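Local coordinates for protein phosphatidylinositol-specific phospholipase C (PDB 2PLC) that belongs to the bacterial phosphatidylinositol-specific phospholipases C, enzymes whose X domain has a fold of the TIM-barrel type, at residues D128-T133 and R169-Q174; T100-L105 and L153-N158; S114-I119 and T160-V165; T13-A18 and I142-D147; D62-D67 and K106-S111. All coordinates share one frame; numbering follows the deposited sequence.

Overall arrangement
Interaction 2 lies nearest the centre of the chain and is buried: parallel strands 101-107 and 152-157, packed by aliphatic side chains and finished by a salt bridge. Interaction 5, partly buried, uses strand 101-107 against its other neighbour, 60-65, but farther along, where lysine, arginine and acidic side chains replace the leucines. Interaction 1, also partly buried, extends the same sheet through antiparallel strands 132-134 and 169-174, mixed in chemistry. Interaction 3, buried but peripheral, sets helix 114-125 beside strand 164-166 with side chains alone, one ion pair and one apolar touch. Interaction 4, partly buried, joins two loops by backbone and asparagine hydrogen bonds and meets interaction 2 through Leu16 and Leu153.

Interaction 1: D128-T133 and R169-Q174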
# COMPACT_ATOMS: atom_id res chain seq x y z
N ASP A 128 -0.76 18.82 6.44
CA ASP A 128 -1.64 19.29 5.37
C ASP A 128 -1.78 18.26 4.26
O ASP A 128 -2.64 18.40 3.38
CB ASP A 128 -1.14 20.62 4.80
CG ASP A 128 -1.33 21.78 5.75
OD1 ASP A 128 -2.32 21.78 6.53
OD2 ASP A 128 -0.50 22.71 5.72
N TYR A 129 -0.94 17.22 4.29
CA TYR A 129 -0.97 16.17 3.28
C TYR A 129 -1.56 14.87 3.82
O TYR A 129 -1.53 13.84 3.15
CB TYR A 129 0.43 15.91 2.71
CG TYR A 129 0.96 17.05 1.87
CD1 TYR A 129 0.66 17.14 0.52
CD2 TYR A 129 1.78 18.03 2.44
CE1 TYR A 129 1.15 18.19 -0.26
CE2 TYR A 129 2.28 19.08 1.67
CZ TYR A 129 1.96 19.15 0.32
OH TYR A 129 2.47 20.17 -0.46
N PHE A 130 -2.09 14.93 5.04
CA PHE A 130 -2.69 13.76 5.66
C PHE A 130 -4.20 13.88 5.85
O PHE A 130 -4.70 14.92 6.30
CB PHE A 130 -2.03 13.47 7.01
CG PHE A 130 -0.73 12.73 6.90
CD1 PHE A 130 0.45 13.41 6.67
CD2 PHE A 130 -0.71 11.34 6.99
CE1 PHE A 130 1.65 12.72 6.51
CE2 PHE A 130 0.48 10.64 6.84
CZ PHE A 130 1.67 11.33 6.60
N TYR A 131 -4.93 12.83 5.48
CA TYR A 131 -6.37 12.80 5.68
C TYR A 131 -6.55 12.65 7.18
O TYR A 131 -6.08 11.68 7.77
CB TYR A 131 -7.02 11.62 4.97
CG TYR A 131 -8.45 11.36 5.41
CD1 TYR A 131 -9.50 12.18 4.99
CD2 TYR A 131 -8.76 10.28 6.24
CE1 TYR A 131 -10.81 11.93 5.38
CE2 TYR A 131 -10.06 10.02 6.63
CZ TYR A 131 -11.08 10.85 6.20
OH TYR A 131 -12.38 10.56 6.58
N THR A 132 -7.27 13.59 7.78
CA THR A 132 -7.45 13.56 9.21
C THR A 132 -8.88 13.85 9.64
O THR A 132 -9.62 14.55 8.95
CB THR A 132 -6.46 14.54 9.86
OG1 THR A 132 -6.43 14.32 11.27
CG2 THR A 132 -6.84 15.99 9.56
N THR A 133 -9.29 13.25 10.76
CA THR A 133 -10.63 13.43 11.32
C THR A 133 -10.49 13.70 12.82
O THR A 133 -9.43 13.49 13.40
CB THR A 133 -11.50 12.16 11.13
OG1 THR A 133 -10.90 11.05 11.82
CG2 THR A 133 -11.67 11.83 9.65
N ARG A 169 -6.56 15.63 16.45
CA ARG A 169 -6.76 15.03 15.14
C ARG A 169 -6.27 13.59 15.07
O ARG A 169 -5.21 13.25 15.61
CB ARG A 169 -6.08 15.87 14.05
CG ARG A 169 -6.54 17.31 13.99
CD ARG A 169 -8.04 17.43 13.73
NE ARG A 169 -8.40 17.15 12.34
CZ ARG A 169 -9.64 17.16 11.87
NH1 ARG A 169 -10.66 17.44 12.68
NH2 ARG A 169 -9.87 16.92 10.59
N LYS A 170 -7.07 12.74 14.43
CA LYS A 170 -6.75 11.33 14.24
C LYS A 170 -6.28 11.19 12.80
O LYS A 170 -7.05 11.37 11.86
CB LYS A 170 -7.99 10.47 14.48
CG LYS A 170 -7.73 8.97 14.45
CD LYS A 170 -8.98 8.17 14.79
CE LYS A 170 -10.05 8.31 13.72
NZ LYS A 170 -11.21 7.39 13.97
N PHE A 171 -4.99 10.90 12.64
CA PHE A 171 -4.37 10.75 11.33
C PHE A 171 -4.63 9.39 10.68
O PHE A 171 -3.98 8.40 11.00
CB PHE A 171 -2.87 11.02 11.42
CG PHE A 171 -2.54 12.47 11.63
CD1 PHE A 171 -2.94 13.13 12.79
CD2 PHE A 171 -1.85 13.19 10.65
CE1 PHE A 171 -2.67 14.49 12.97
CE2 PHE A 171 -1.58 14.54 10.82
CZ PHE A 171 -1.98 15.20 11.98
N GLY A 172 -5.58 9.38 9.75
CA GLY A 172 -5.93 8.15 9.07
C GLY A 172 -6.61 7.15 10.00
O GLY A 172 -7.46 7.52 10.81
N MET A 173 -6.21 5.89 9.88
CA MET A 173 -6.78 4.82 10.69
C MET A 173 -5.77 3.72 11.01
O MET A 173 -4.63 3.74 10.56
CB MET A 173 -8.01 4.23 9.99
CG MET A 173 -7.85 4.05 8.48
SD MET A 173 -9.36 3.61 7.59
CE MET A 173 -10.21 5.18 7.53
N GLN A 174 -6.21 2.76 11.82
CA GLN A 174 -5.38 1.63 12.23
C GLN A 174 -5.36 0.51 11.19
O GLN A 174 -6.39 0.16 10.62
CB GLN A 174 -5.92 1.08 13.55
CG GLN A 174 -5.14 -0.09 14.10
CD GLN A 174 -6.02 -1.06 14.87
OE1 GLN A 174 -7.14 -0.71 15.28
NE2 GLN A 174 -5.54 -2.28 15.04
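Thr133 and Lys170 form a hydrogen-bonded antiparallel pair: Lys170 N donates to Thr133 O at 2.7 Å, and Thr133 N donates to Lys170 O at 3.1 Å. Past the non-hydrogen-bonded pair of Thr132 and Phe171, Gly172 N adds a more bent bond to Tyr131 O (137° at the hydrogen); at phi 68°, the lack of a side chain suits Gly172 to its place.

Among the polar side chains, Thr132 holds OG1 anti to its backbone N (chi1 -168°), where the hydroxyl makes a weak bond to Lys170 O and also lies over one face of the Phe171 ring, toward the rim. Arg169, bent at chi2 and chi3, lays a face of its guanidinium over Thr133, with CZ 3.7 Å from Thr133 C. The methylenes of Lys170 run beside Thr133, CE 3.4 Å from Thr133 OG1, and NZ bonds to Asp137 O.

Apolar contact falls to two phenylalanines crossing at about a right angle, Phe130 CB 3.7 Å from Phe171 CD2. Phe130 continues onto Ile152 and Leu154 of strand 152-157, and Phe171 onto Leu164 and Ile166 of strand 164-166, both strands being neighbours of 169-174 in the mixed sheet.

Interaction 2: T100-L105 and L153-N158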
# COMPACT_ATOMS: atom_id res chain seq x y z
N THR A 100 -4.38 10.29 -4.62
CA THR A 100 -4.40 9.95 -3.20
C THR A 100 -3.53 8.72 -2.99
O THR A 100 -3.48 7.83 -3.83
CB THR A 100 -5.83 9.69 -2.66
OG1 THR A 100 -5.76 9.13 -1.34
CG2 THR A 100 -6.60 8.75 -3.56
N ILE A 101 -2.83 8.70 -1.86
CA ILE A 101 -1.95 7.59 -1.56
C ILE A 101 -2.32 6.94 -0.24
O ILE A 101 -2.60 7.62 0.74
CB ILE A 101 -0.47 8.04 -1.56
CG1 ILE A 101 -0.08 8.48 -2.98
CG2 ILE A 101 0.46 6.93 -1.08
CD1 ILE A 101 1.29 9.05 -3.10
N ILE A 102 -2.40 5.62 -0.26
CA ILE A 102 -2.72 4.85 0.93
C ILE A 102 -1.36 4.33 1.39
O ILE A 102 -0.64 3.71 0.62
CB ILE A 102 -3.66 3.69 0.60
CG1 ILE A 102 -4.91 4.23 -0.09
CG2 ILE A 102 -4.02 2.93 1.88
CD1 ILE A 102 -5.80 3.17 -0.66
N MET A 103 -1.03 4.60 2.64
CA MET A 103 0.26 4.21 3.17
C MET A 103 0.24 3.43 4.47
O MET A 103 -0.25 3.90 5.49
CB MET A 103 1.13 5.46 3.34
CG MET A 103 2.48 5.20 3.97
SD MET A 103 3.41 6.72 4.17
CE MET A 103 3.45 6.85 5.93
N ARG A 104 0.80 2.23 4.42
CA ARG A 104 0.91 1.38 5.58
C ARG A 104 2.24 1.73 6.22
O ARG A 104 3.28 1.69 5.56
CB ARG A 104 0.92 -0.09 5.16
CG ARG A 104 1.18 -1.05 6.29
CD ARG A 104 1.46 -2.44 5.76
NE ARG A 104 1.68 -3.40 6.83
CZ ARG A 104 1.83 -4.71 6.64
NH1 ARG A 104 1.78 -5.21 5.42
NH2 ARG A 104 1.97 -5.53 7.68
N LEU A 105 2.20 2.17 7.47
CA LEU A 105 3.41 2.52 8.19
C LEU A 105 3.54 1.53 9.33
O LEU A 105 2.76 1.54 10.27
CB LEU A 105 3.33 3.95 8.73
CG LEU A 105 4.50 4.42 9.60
CD1 LEU A 105 5.82 4.27 8.85
CD2 LEU A 105 4.29 5.86 10.02
N LEU A 153 -3.69 8.59 3.03
CA LEU A 153 -4.56 7.86 3.94
C LEU A 153 -3.61 6.93 4.70
O LEU A 153 -3.14 5.94 4.15
CB LEU A 153 -5.61 7.04 3.18
CG LEU A 153 -6.48 6.15 4.08
CD1 LEU A 153 -7.07 6.98 5.22
CD2 LEU A 153 -7.58 5.49 3.28
N LEU A 154 -3.31 7.27 5.94
CA LEU A 154 -2.38 6.48 6.76
C LEU A 154 -3.00 5.25 7.42
O LEU A 154 -4.08 5.31 7.99
CB LEU A 154 -1.75 7.37 7.84
CG LEU A 154 -0.70 6.77 8.77
CD1 LEU A 154 0.55 6.44 7.98
CD2 LEU A 154 -0.36 7.75 9.88
N LEU A 155 -2.29 4.13 7.34
CA LEU A 155 -2.73 2.89 7.97
C LEU A 155 -1.62 2.53 8.94
O LEU A 155 -0.60 1.96 8.54
CB LEU A 155 -2.93 1.77 6.94
CG LEU A 155 -4.02 1.98 5.89
CD1 LEU A 155 -4.08 0.79 4.96
CD2 LEU A 155 -5.36 2.19 6.57
N SER A 156 -1.79 2.91 10.20
CA SER A 156 -0.78 2.66 11.24
C SER A 156 -0.77 1.26 11.81
O SER A 156 -1.81 0.72 12.18
CB SER A 156 -0.94 3.66 12.39
OG SER A 156 -0.65 4.97 11.97
N GLU A 157 0.43 0.71 11.93
CA GLU A 157 0.63 -0.62 12.49
C GLU A 157 1.78 -0.57 13.48
O GLU A 157 2.94 -0.38 13.10
CB GLU A 157 0.94 -1.63 11.38
CG GLU A 157 1.15 -3.04 11.89
CD GLU A 157 1.34 -4.05 10.78
OE1 GLU A 157 1.50 -3.65 9.61
OE2 GLU A 157 1.32 -5.27 11.08
N ASN A 158 1.45 -0.71 14.76
CA ASN A 158 2.45 -0.71 15.80
C ASN A 158 1.96 -1.38 17.08
O ASN A 158 0.87 -1.95 17.11
CB ASN A 158 2.96 0.72 16.09
CG ASN A 158 1.83 1.71 16.33
OD1 ASN A 158 2.00 2.91 16.11
ND2 ASN A 158 0.69 1.22 16.78
O HOH W 1 2.74 3.24 12.79
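Leu153 pairs with Ile102 at the start of a parallel ladder, its N bonding to Ile101 O at 2.7 Å and its O receiving Met103 N. Leu154, on the face shared with Met103 and Leu105, holds CG anti to its backbone N (chi1 -177°) and runs alongside Met103; CD1 of Leu154 touches Met103 CE at 3.6 Å and Leu105 CB at 3.8 Å, a fit that unbranched methionine allows. Leu155 turns to the other face, where its CD1 meets Ile102 CG2 at 3.8 Å, while its N and O continue the ladder with Met103 O and Leu105 N. Small Ser156, opposite Leu105, leaves room for Leu164 of strand 164-166.

At Glu157 the chemistry changes. Its N closes the ladder on Leu105 O, and its extended side chain brings OE1 to the guanidinium edge of Arg104, where it accepts from both NE (2.8 Å) and NH2 (2.7 Å). The guanidinium and carboxylate planes are only 13° apart, and NH2 uses the syn lone pair of OE1. A water bonds to Leu105 O and, weakly, to Asn158 OD1.

Arg104 also forms a cation-pi contact with Phe175, which Glu157 touches too. Hydrophobic packing thus gives way to charge toward the C-terminal strand ends, where TIM barrels generally carry their active sites. Both bonds, ending on OE1, hold the guanidinium edge-on to the carboxylate, and each charge probably offsets the other.

Interaction 3: S114-I119 and T160-V165; sequences SFDYRI and TKKPLV
Asp116 and Leu164 contribute most of the buried surface, with Ile119 third. Asp116 sends its CG anti to its backbone N (chi1 -163°), across to the loop that leads into strand 164-166. There Asp116 OD2 receives Lys162 NZ in a salt bridge of 3.3 Å, the ammonium coming in on the syn side but 34° out of the carboxylate plane. Lys162 bends at chi2, and the two side chains cross at about a right angle. A buried aspartate suits this place because its charge meets a lysine long enough to come in from a partly exposed loop. The other oxygen, Asp116 OD1, rests 3.7 Å from Leu164 CD1.

Helix 114-125 belongs to the connection from strand 101-107 to its parallel neighbour 152-157, as helices do around a TIM-type barrel. Phe115 and Ile119 face the sheet from it, both packing on Leu105.

Leu164 slides past both Asp116 and Ile119 in the opposite direction. Its CD1 lies 3.9 Å from Ile119 CD1, a methyl-to-methyl touch. Leu164 also packs on Leu154 and Ser156 of strand 152-157, while Thr160 OG1 accepts a weak bond from Lys162 N of its own loop.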
# COMPACT_ATOMS: atom_id res chain seq x y z
N SER A 114 7.44 3.93 21.89
CA SER A 114 8.35 5.03 21.58
C SER A 114 8.25 5.42 20.10
O SER A 114 8.43 6.59 19.75
CB SER A 114 9.79 4.66 21.95
OG SER A 114 10.22 3.48 21.28
N PHE A 115 7.96 4.44 19.25
CA PHE A 115 7.82 4.65 17.81
C PHE A 115 6.70 5.65 17.55
O PHE A 115 6.84 6.56 16.73
CB PHE A 115 7.50 3.32 17.10
CG PHE A 115 7.28 3.46 15.62
CD1 PHE A 115 8.35 3.43 14.73
CD2 PHE A 115 5.99 3.62 15.11
CE1 PHE A 115 8.14 3.56 13.35
CE2 PHE A 115 5.78 3.76 13.73
CZ PHE A 115 6.86 3.73 12.86
N ASP A 116 5.59 5.47 18.27
CA ASP A 116 4.42 6.33 18.15
C ASP A 116 4.77 7.80 18.41
O ASP A 116 4.37 8.69 17.66
CB ASP A 116 3.34 5.86 19.12
CG ASP A 116 1.97 6.42 18.78
OD1 ASP A 116 1.39 6.00 17.75
OD2 ASP A 116 1.46 7.26 19.55
N TYR A 117 5.56 8.05 19.46
CA TYR A 117 5.96 9.41 19.83
C TYR A 117 7.02 9.99 18.90
O TYR A 117 7.03 11.19 18.63
CB TYR A 117 6.45 9.44 21.28
CG TYR A 117 5.39 9.06 22.28
CD1 TYR A 117 4.14 9.69 22.28
CD2 TYR A 117 5.61 8.04 23.21
CE1 TYR A 117 3.14 9.32 23.18
CE2 TYR A 117 4.61 7.66 24.11
CZ TYR A 117 3.38 8.31 24.09
OH TYR A 117 2.39 7.93 24.97
N ARG A 118 7.92 9.13 18.42
CA ARG A 118 9.00 9.55 17.53
C ARG A 118 8.54 10.04 16.17
O ARG A 118 9.06 11.04 15.67
CB ARG A 118 10.01 8.41 17.36
CG ARG A 118 10.95 8.21 18.54
CD ARG A 118 11.78 9.46 18.83
NE ARG A 118 12.50 9.94 17.65
CZ ARG A 118 13.73 9.56 17.30
NH1 ARG A 118 14.40 8.68 18.04
NH2 ARG A 118 14.28 10.05 16.20
N ILE A 119 7.58 9.34 15.56
CA ILE A 119 7.08 9.72 14.24
C ILE A 119 6.20 10.96 14.23
O ILE A 119 6.01 11.58 13.19
CB ILE A 119 6.27 8.57 13.57
CG1 ILE A 119 5.09 8.17 14.47
CG2 ILE A 119 7.18 7.40 13.26
CD1 ILE A 119 4.17 7.14 13.86
N THR A 160 0.91 -0.13 19.94
CA THR A 160 -0.29 0.46 20.52
C THR A 160 -1.61 -0.09 19.96
O THR A 160 -2.62 -0.13 20.66
CB THR A 160 -0.31 2.00 20.36
OG1 THR A 160 -0.55 2.34 18.99
CG2 THR A 160 1.02 2.60 20.80
N LYS A 161 -1.59 -0.52 18.70
CA LYS A 161 -2.77 -1.06 18.03
C LYS A 161 -3.94 -0.09 18.00
O LYS A 161 -5.09 -0.47 18.19
CB LYS A 161 -3.19 -2.40 18.65
CG LYS A 161 -2.38 -3.57 18.12
CD LYS A 161 -2.19 -4.66 19.15
CE LYS A 161 -1.32 -5.78 18.60
NZ LYS A 161 0.00 -5.28 18.11
N LYS A 162 -3.61 1.18 17.78
CA LYS A 162 -4.60 2.25 17.70
C LYS A 162 -4.09 3.29 16.70
O LYS A 162 -2.89 3.36 16.42
CB LYS A 162 -4.86 2.87 19.09
CG LYS A 162 -3.64 3.40 19.85
CD LYS A 162 -3.34 4.85 19.50
CE LYS A 162 -2.10 5.37 20.22
NZ LYS A 162 -1.76 6.76 19.81
N PRO A 163 -5.00 4.09 16.09
CA PRO A 163 -4.61 5.11 15.11
C PRO A 163 -3.77 6.25 15.68
O PRO A 163 -3.87 6.59 16.86
CB PRO A 163 -5.96 5.60 14.58
CG PRO A 163 -6.87 5.41 15.75
CD PRO A 163 -6.47 4.05 16.25
N LEU A 164 -2.93 6.83 14.83
CA LEU A 164 -2.07 7.94 15.22
C LEU A 164 -2.88 9.19 15.54
O LEU A 164 -3.56 9.75 14.68
CB LEU A 164 -1.06 8.26 14.11
CG LEU A 164 -0.05 9.36 14.43
CD1 LEU A 164 0.98 8.85 15.43
CD2 LEU A 164 0.63 9.81 13.16
N VAL A 165 -2.80 9.62 16.80
CA VAL A 165 -3.51 10.81 17.24
C VAL A 165 -2.51 11.91 17.61
O VAL A 165 -1.66 11.72 18.48
CB VAL A 165 -4.41 10.52 18.46
CG1 VAL A 165 -5.18 11.77 18.84
CG2 VAL A 165 -5.38 9.38 18.15

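Interaction 4: T13-A18 and I142-D147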
# COMPACT_ATOMS: atom_id res chain seq x y z
N THR A 13 -17.18 11.64 -6.11
CA THR A 13 -18.15 10.89 -5.32
C THR A 13 -17.82 9.41 -5.15
O THR A 13 -18.42 8.74 -4.31
CB THR A 13 -19.57 11.02 -5.93
OG1 THR A 13 -19.56 10.53 -7.28
CG2 THR A 13 -20.02 12.48 -5.94
N THR A 14 -16.88 8.90 -5.95
CA THR A 14 -16.49 7.49 -5.87
C THR A 14 -15.83 7.19 -4.53
O THR A 14 -15.00 7.96 -4.06
CB THR A 14 -15.52 7.09 -6.99
OG1 THR A 14 -16.08 7.45 -8.26
CG2 THR A 14 -15.27 5.59 -6.97
N ASN A 15 -16.24 6.09 -3.91
CA ASN A 15 -15.66 5.69 -2.63
C ASN A 15 -14.36 4.93 -2.87
O ASN A 15 -14.18 4.27 -3.89
CB ASN A 15 -16.64 4.82 -1.83
CG ASN A 15 -16.21 4.62 -0.40
OD1 ASN A 15 -15.54 3.65 -0.07
ND2 ASN A 15 -16.58 5.55 0.47
N LEU A 16 -13.43 5.05 -1.92
CA LEU A 16 -12.15 4.39 -2.05
C LEU A 16 -12.29 2.87 -2.11
O LEU A 16 -11.49 2.20 -2.77
CB LEU A 16 -11.25 4.79 -0.88
CG LEU A 16 -9.82 5.25 -1.16
CD1 LEU A 16 -9.80 6.37 -2.19
CD2 LEU A 16 -9.19 5.73 0.13
N ALA A 17 -13.31 2.33 -1.45
CA ALA A 17 -13.55 0.88 -1.43
C ALA A 17 -14.11 0.34 -2.74
O ALA A 17 -14.10 -0.87 -2.98
CB ALA A 17 -14.47 0.52 -0.28
N ALA A 18 -14.60 1.24 -3.58
CA ALA A 18 -15.17 0.86 -4.87
C ALA A 18 -14.12 0.84 -5.98
O ALA A 18 -14.46 0.72 -7.16
CB ALA A 18 -16.28 1.83 -5.24
N ILE A 142 -14.91 4.53 5.34
CA ILE A 142 -13.99 4.77 4.23
C ILE A 142 -14.44 6.01 3.46
O ILE A 142 -15.59 6.11 3.03
CB ILE A 142 -13.90 3.55 3.28
CG1 ILE A 142 -13.23 2.37 3.98
CG2 ILE A 142 -13.08 3.91 2.04
CD1 ILE A 142 -14.10 1.62 4.95
N PRO A 143 -13.53 6.98 3.27
CA PRO A 143 -13.79 8.24 2.55
C PRO A 143 -13.90 8.14 1.04
O PRO A 143 -13.49 7.16 0.43
CB PRO A 143 -12.59 9.10 2.95
CG PRO A 143 -11.50 8.09 3.05
CD PRO A 143 -12.16 6.98 3.82
N THR A 144 -14.48 9.19 0.46
CA THR A 144 -14.65 9.29 -0.98
C THR A 144 -13.45 10.07 -1.51
O THR A 144 -12.72 10.69 -0.73
CB THR A 144 -15.95 10.04 -1.36
OG1 THR A 144 -15.92 11.38 -0.87
CG2 THR A 144 -17.15 9.33 -0.76
N LEU A 145 -13.24 10.02 -2.82
CA LEU A 145 -12.11 10.72 -3.43
C LEU A 145 -12.12 12.21 -3.16
O LEU A 145 -11.07 12.86 -3.19
CB LEU A 145 -12.10 10.48 -4.94
CG LEU A 145 -11.64 9.11 -5.44
CD1 LEU A 145 -11.67 9.11 -6.95
CD2 LEU A 145 -10.24 8.83 -4.96
N LYS A 146 -13.29 12.76 -2.87
CA LYS A 146 -13.41 14.18 -2.60
C LYS A 146 -12.63 14.55 -1.34
O LYS A 146 -11.83 15.49 -1.36
CB LYS A 146 -14.89 14.56 -2.46
CG LYS A 146 -15.20 16.03 -2.74
CD LYS A 146 -15.16 16.88 -1.47
CE LYS A 146 -16.53 17.00 -0.80
NZ LYS A 146 -17.16 15.70 -0.41
N ASP A 147 -12.79 13.74 -0.29
CA ASP A 147 -12.13 13.97 0.99
C ASP A 147 -10.62 13.68 1.05
O ASP A 147 -9.92 14.19 1.93
CB ASP A 147 -12.82 13.15 2.09
CG ASP A 147 -14.31 13.42 2.17
OD1 ASP A 147 -14.69 14.59 2.38
OD2 ASP A 147 -15.10 12.46 2.02
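Asn15 holds CG anti to its backbone N (chi1 -168°), and a chi2 of -93° turns the amide so that ND2 meets Ile142 O at 2.8 Å. The donor stands well above the plane of that carbonyl, while the oxygen lies close to the plane of the Asn15 amide. The other end of the amide serves its own segment: Asn15 OD1 accepts from Ala17 N, two residues on, at 2.9 Å, an Asx turn that leads into the short 3-10 segment 16-17. Asparagine suits the position because one flat group both donates across and accepts at home, which fixes its rotation. Ile142 brings its CG2 methyl to 3.3 Å from Asn15 OD1 and to 3.6 Å from Leu16 CB.

Asn15 and Thr144 are joined by a single backbone bridge, with Leu16 N bonding to Pro143 O and Leu145 N to Thr14 O. Proline suits here since the bridge uses its carbonyl and needs no N-H from it. The bridge ties the loop before strand 20-24 to the one before strand 152-157, at the N-terminal ends of two strands of the TIM-type fold.

Leu16 and Leu145 cross at about a right angle, CD1 of Leu16 lying 3.7 Å from CD2 of Leu145. Leu16 reaches on to Leu153 of strand 152-157, and Leu145 to Leu10 and Thr100. Thr144 OG1 donates to Asp147 OD2 at 3.2 Å.

Interaction 5: D62-D67 and K106-S111; sequences DIRAKD and KDEQNS
Arg64 sets its guanidinium next to Lys106 and Glu108, with acidic groups at its edge. Asp62, two residues back, lies there in plane and is gripped side-on, Arg64 NE bonding to Asp62 OD1 at 2.7 Å and NH2 to Asp62 OD2 at 2.9 Å. Glu108 OE1 also comes near the guanidinium plane, but at 4.0 Å from Arg64 NH1 it stays beyond salt-bridge range, and its carboxylate is turned 49° from the guanidinium plane. Lys106 approaches obliquely, with methylenes and not with its charge.

The backbones are adjacent parallel strands, 60-65 and 101-107, of the TIM-type fold. Ile63 O takes Lys106 N, Lys106 O takes Ala65 N, and Ala65 O takes Glu108 N, so the ladder runs just past the end of the second strand.

Around it, the aliphatic parts of long charged side chains pack together. Arg64 bends at chi2 (-76°), its CD coming to 3.8 Å from Lys106 CD, while its CB lies 3.3 Å from Glu108 OE1. Lys66 passes Glu108 at a slant, CG of Lys66 3.9 Å from CB of Glu108. The polar ends of these last two go to one glycine, Lys66 NZ to Gly74 O and Glu108 OE2 to Gly74 N, while Asp62 OD2 has a second donor in Asp26 N. Small Ala65, on the other face, lets Phe115 of helix 114-125 close in.

Asp107 then shapes the turn: its OD1 accepts from Gln109 N at 3.3 Å, an Asx turn. The same OD1 also receives a hydrogen from a water that, in turn, accepts from Asp67 N at 3.0 Å.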
# COMPACT_ATOMS: atom_id res chain seq x y z
N ASP A 62 3.87 0.39 1.16
CA ASP A 62 4.10 -0.33 2.40
C ASP A 62 5.47 0.08 2.93
O ASP A 62 6.51 -0.37 2.44
CB ASP A 62 4.04 -1.82 2.05
CG ASP A 62 4.32 -2.72 3.21
OD1 ASP A 62 4.49 -2.24 4.36
OD2 ASP A 62 4.38 -3.95 2.97
N ILE A 63 5.47 0.95 3.94
CA ILE A 63 6.69 1.48 4.53
C ILE A 63 6.98 0.91 5.92
O ILE A 63 6.15 1.00 6.82
CB ILE A 63 6.62 3.02 4.62
CG1 ILE A 63 6.23 3.61 3.25
CG2 ILE A 63 7.95 3.60 5.09
CD1 ILE A 63 7.23 3.35 2.15
N ARG A 64 8.17 0.34 6.09
CA ARG A 64 8.57 -0.25 7.36
C ARG A 64 9.70 0.59 7.95
O ARG A 64 10.72 0.82 7.28
CB ARG A 64 9.08 -1.68 7.15
CG ARG A 64 8.35 -2.48 6.08
CD ARG A 64 7.00 -2.97 6.54
NE ARG A 64 6.37 -3.84 5.54
CZ ARG A 64 6.49 -5.16 5.51
NH1 ARG A 64 7.22 -5.79 6.43
NH2 ARG A 64 5.84 -5.87 4.60
N ALA A 65 9.54 1.03 9.20
CA ALA A 65 10.55 1.86 9.85
C ALA A 65 10.81 1.51 11.31
O ALA A 65 10.04 0.75 11.92
CB ALA A 65 10.14 3.34 9.75
N LYS A 66 11.90 2.04 11.86
CA LYS A 66 12.27 1.84 13.27
C LYS A 66 12.30 3.20 13.96
O LYS A 66 12.32 4.23 13.29
CB LYS A 66 13.61 1.12 13.38
CG LYS A 66 13.53 -0.34 12.99
CD LYS A 66 14.80 -1.09 13.32
CE LYS A 66 14.67 -2.56 12.98
NZ LYS A 66 15.95 -3.28 13.16
N ASP A 67 12.31 3.21 15.30
CA ASP A 67 12.29 4.48 16.04
C ASP A 67 13.43 5.47 15.79
O ASP A 67 13.39 6.61 16.27
CB ASP A 67 12.04 4.27 17.55
CG ASP A 67 13.12 3.45 18.25
OD1 ASP A 67 14.17 3.15 17.64
OD2 ASP A 67 12.91 3.10 19.43
N LYS A 106 4.53 0.65 9.21
CA LYS A 106 4.75 -0.39 10.20
C LYS A 106 5.98 -0.19 11.09
O LYS A 106 7.03 0.25 10.63
CB LYS A 106 4.86 -1.73 9.49
CG LYS A 106 4.90 -2.92 10.41
CD LYS A 106 5.13 -4.21 9.64
CE LYS A 106 4.96 -5.41 10.55
NZ LYS A 106 5.79 -5.29 11.78
N ASP A 107 5.80 -0.49 12.37
CA ASP A 107 6.86 -0.42 13.37
C ASP A 107 7.61 -1.74 13.19
O ASP A 107 7.13 -2.80 13.60
CB ASP A 107 6.23 -0.35 14.77
CG ASP A 107 7.26 -0.21 15.90
OD1 ASP A 107 8.48 -0.25 15.64
OD2 ASP A 107 6.82 -0.06 17.07
N GLU A 108 8.77 -1.67 12.54
CA GLU A 108 9.57 -2.86 12.24
C GLU A 108 10.14 -3.58 13.47
O GLU A 108 10.74 -4.65 13.34
CB GLU A 108 10.70 -2.48 11.27
CG GLU A 108 11.32 -3.64 10.50
CD GLU A 108 10.36 -4.33 9.53
OE1 GLU A 108 9.16 -3.98 9.48
OE2 GLU A 108 10.82 -5.25 8.81
N GLN A 109 9.89 -3.04 14.66
CA GLN A 109 10.39 -3.65 15.88
C GLN A 109 9.33 -3.56 16.98
O GLN A 109 9.59 -3.05 18.07
CB GLN A 109 11.67 -2.94 16.30
CG GLN A 109 12.55 -3.72 17.26
CD GLN A 109 13.89 -3.05 17.47
OE1 GLN A 109 13.95 -1.86 17.79
NE2 GLN A 109 14.97 -3.80 17.29
N ASN A 110 8.13 -4.06 16.68
CA ASN A 110 6.99 -4.04 17.61
C ASN A 110 7.31 -4.54 19.01
O ASN A 110 7.42 -5.74 19.25
CB ASN A 110 5.81 -4.83 17.04
CG ASN A 110 5.01 -4.04 16.02
OD1 ASN A 110 4.68 -2.88 16.25
ND2 ASN A 110 4.69 -4.67 14.90
N SER A 111 7.43 -3.59 19.94
CA SER A 111 7.73 -3.90 21.34
C SER A 111 7.76 -2.62 22.18
O SER A 111 7.91 -2.68 23.40
CB SER A 111 9.06 -4.65 21.46
OG SER A 111 10.12 -3.94 20.84
O HOH W 2 11.33 0.67 16.66